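Local atomic coordinates of 8-amino-8-demethylriboflavin N,N-dimethyltransferase (Streptomyces davawensis, PDB entry 4D7K), a protein that catalyses the S-adenosylmethionine-dependent double N-methylation of 8-amino-8-demethylriboflavin, the last two steps in making the antibiotic roseoflavin. Residues Ala115-Leu120 with Leu298-Leu303. Numbering follows the deposited sequence.
Sequences AAYGDL and LDLDML
Two groups grip OD1 of D301: the phenol of Y117 from its own chain and the ammonium of K25 from the second subunit. Y117 OH donates a hydrogen bond to D301 OD1; the 2.4 Å separation is very short, and the exact length deserves caution. The acceptor meets the edge of the tyrosine, near the ring plane, while the carboxylate plane is turned 80° from that ring. A tyrosine suits this place because it spans the gap between two helices, the CA atoms of Y117 and D301 being 8.3 Å apart, and ends in a donor. The K25 salt bridge would help keep the aspartate ionised and hence a strong acceptor.

The same ring edge also serves apolar packing, with Y117 CD2 lying 3.9 Å from L300 CD2. The other branch of L300 turns to L120: its CD1 is 3.5 Å from L120 CD2, tight for two methyl groups, and these side chains cross at about a right angle. With CG anti to its backbone N (chi1 179°), L120 extends toward the second helix, and its CD1 touches L303 CD2 at 3.6 Å. Branched leucines fit well, since L120 and L300 can each meet two neighbours with separate methyls, joining the three into one buried apolar patch beside the polar pair.

The site also borders the homodimer interface: F28 of the second subunit meets the Y117 ring, with planes at about 45°, and V29 and L66 of that subunit pack on L300 and L120. K25, F28 and V29 lie on its helix 13-35 and L66 on its helix 60-72. Within the chain, the end of helix 111-118 and the start of helix 120-126 pack against helix 293-305, which follows strand 280-285 of the Rossmann-like methyltransferase sheet.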
loop_
_atom_site.group_PDB
_atom_site.type_symbol
_atom_site.label_atom_id
_atom_site.label_comp_id
_atom_site.label_asym_id
_atom_site.label_seq_id
_atom_site.Cartn_x
_atom_site.Cartn_y
_atom_site.Cartn_z
ATOM N N ALA A 115 -12.570 -1.049 1.286
ATOM C CA ALA A 115 -13.327 -0.997 2.533
ATOM C C ALA A 115 -13.345 -2.348 3.247
ATOM O O ALA A 115 -13.479 -2.409 4.469
ATOM C CB ALA A 115 -14.739 -0.529 2.266
ATOM N N ALA A 116 -13.211 -3.424 2.479
ATOM C CA ALA A 116 -13.170 -4.767 3.047
ATOM C C ALA A 116 -11.853 -5.013 3.774
ATOM O O ALA A 116 -11.843 -5.520 4.897
ATOM C CB ALA A 116 -13.379 -5.806 1.959
ATOM N N TYR A 117 -10.742 -4.653 3.135
ATOM C CA TYR A 117 -9.429 -4.775 3.762
ATOM C C TYR A 117 -9.324 -3.893 5.011
ATOM O O TYR A 117 -8.529 -4.168 5.909
ATOM C CB TYR A 117 -8.321 -4.436 2.756
ATOM C CG TYR A 117 -8.079 -5.554 1.765
ATOM C CD1 TYR A 117 -8.927 -5.740 0.680
ATOM C CD2 TYR A 117 -7.023 -6.438 1.930
ATOM C CE1 TYR A 117 -8.724 -6.770 -0.215
ATOM C CE2 TYR A 117 -6.810 -7.468 1.038
ATOM C CZ TYR A 117 -7.664 -7.629 -0.032
ATOM O OH TYR A 117 -7.457 -8.656 -0.922
ATOM N N GLY A 118 -10.139 -2.845 5.073
ATOM C CA GLY A 118 -10.201 -2.002 6.252
ATOM C C GLY A 118 -10.913 -2.677 7.410
ATOM O O GLY A 118 -10.542 -2.491 8.572
ATOM N N ASP A 119 -11.933 -3.472 7.091
ATOM C CA ASP A 119 -12.722 -4.180 8.100
ATOM C C ASP A 119 -12.070 -5.488 8.546
ATOM O O ASP A 119 -12.740 -6.384 9.062
ATOM C CB ASP A 119 -14.125 -4.467 7.570
ATOM C CG ASP A 119 -15.190 -3.648 8.266
ATOM O OD1 ASP A 119 -14.949 -3.204 9.410
ATOM O OD2 ASP A 119 -16.270 -3.454 7.670
ATOM N N LEU A 120 -10.759 -5.583 8.349
ATOM C CA LEU A 120 -10.004 -6.784 8.685
ATOM C C LEU A 120 -10.067 -7.089 10.181
ATOM O O LEU A 120 -10.039 -8.250 10.591
ATOM C CB LEU A 120 -8.554 -6.624 8.232
ATOM C CG LEU A 120 -7.585 -7.767 8.518
ATOM C CD1 LEU A 120 -8.030 -9.019 7.796
ATOM C CD2 LEU A 120 -6.180 -7.369 8.102
ATOM N N LEU A 298 -0.303 -13.489 1.643
ATOM C CA LEU A 298 -1.374 -13.541 0.649
ATOM C C LEU A 298 -2.638 -14.229 1.162
ATOM O O LEU A 298 -3.698 -14.111 0.552
ATOM C CB LEU A 298 -0.901 -14.250 -0.623
ATOM C CG LEU A 298 0.183 -13.585 -1.474
ATOM C CD1 LEU A 298 0.357 -14.359 -2.772
ATOM C CD2 LEU A 298 -0.137 -12.121 -1.763
ATOM N N ASP A 299 -2.534 -14.947 2.276
ATOM C CA ASP A 299 -3.716 -15.562 2.876
ATOM C C ASP A 299 -4.671 -14.485 3.389
ATOM O O ASP A 299 -5.834 -14.763 3.688
ATOM C CB ASP A 299 -3.334 -16.513 4.013
ATOM C CG ASP A 299 -4.513 -17.373 4.477
ATOM O OD1 ASP A 299 -5.400 -17.670 3.650
ATOM O OD2 ASP A 299 -4.555 -17.754 5.664
ATOM N N LEU A 300 -4.160 -13.261 3.497
ATOM C CA LEU A 300 -4.964 -12.093 3.839
ATOM C C LEU A 300 -6.142 -11.932 2.882
ATOM O O LEU A 300 -7.265 -11.655 3.309
ATOM C CB LEU A 300 -4.110 -10.829 3.806
ATOM C CG LEU A 300 -4.787 -9.594 4.384
ATOM C CD1 LEU A 300 -4.720 -9.660 5.896
ATOM C CD2 LEU A 300 -4.164 -8.316 3.849
ATOM N N ASP A 301 -5.866 -12.098 1.590
ATOM C CA ASP A 301 -6.886 -12.021 0.546
ATOM C C ASP A 301 -8.037 -12.986 0.812
ATOM O O ASP A 301 -9.204 -12.622 0.695
ATOM C CB ASP A 301 -6.272 -12.318 -0.824
ATOM C CG ASP A 301 -5.338 -11.218 -1.300
ATOM O OD1 ASP A 301 -5.505 -10.053 -0.878
ATOM O OD2 ASP A 301 -4.436 -11.518 -2.109
ATOM N N MET A 302 -7.693 -14.218 1.169
ATOM C CA MET A 302 -8.685 -15.234 1.495
ATOM C C MET A 302 -9.500 -14.815 2.706
ATOM O O MET A 302 -10.704 -15.037 2.761
ATOM C CB MET A 302 -8.004 -16.577 1.759
ATOM C CG MET A 302 -7.082 -17.022 0.643
ATOM S SD MET A 302 -7.975 -17.927 -0.626
ATOM C CE MET A 302 -8.381 -19.413 0.298
ATOM N N LEU A 303 -8.830 -14.199 3.671
ATOM C CA LEU A 303 -9.466 -13.780 4.914
ATOM C C LEU A 303 -10.435 -12.623 4.685
ATOM O O LEU A 303 -11.484 -12.543 5.318
ATOM C CB LEU A 303 -8.395 -13.382 5.932
ATOM C CG LEU A 303 -8.707 -13.510 7.419
ATOM C CD1 LEU A 303 -7.414 -13.683 8.185
ATOM C CD2 LEU A 303 -9.447 -12.285 7.915
#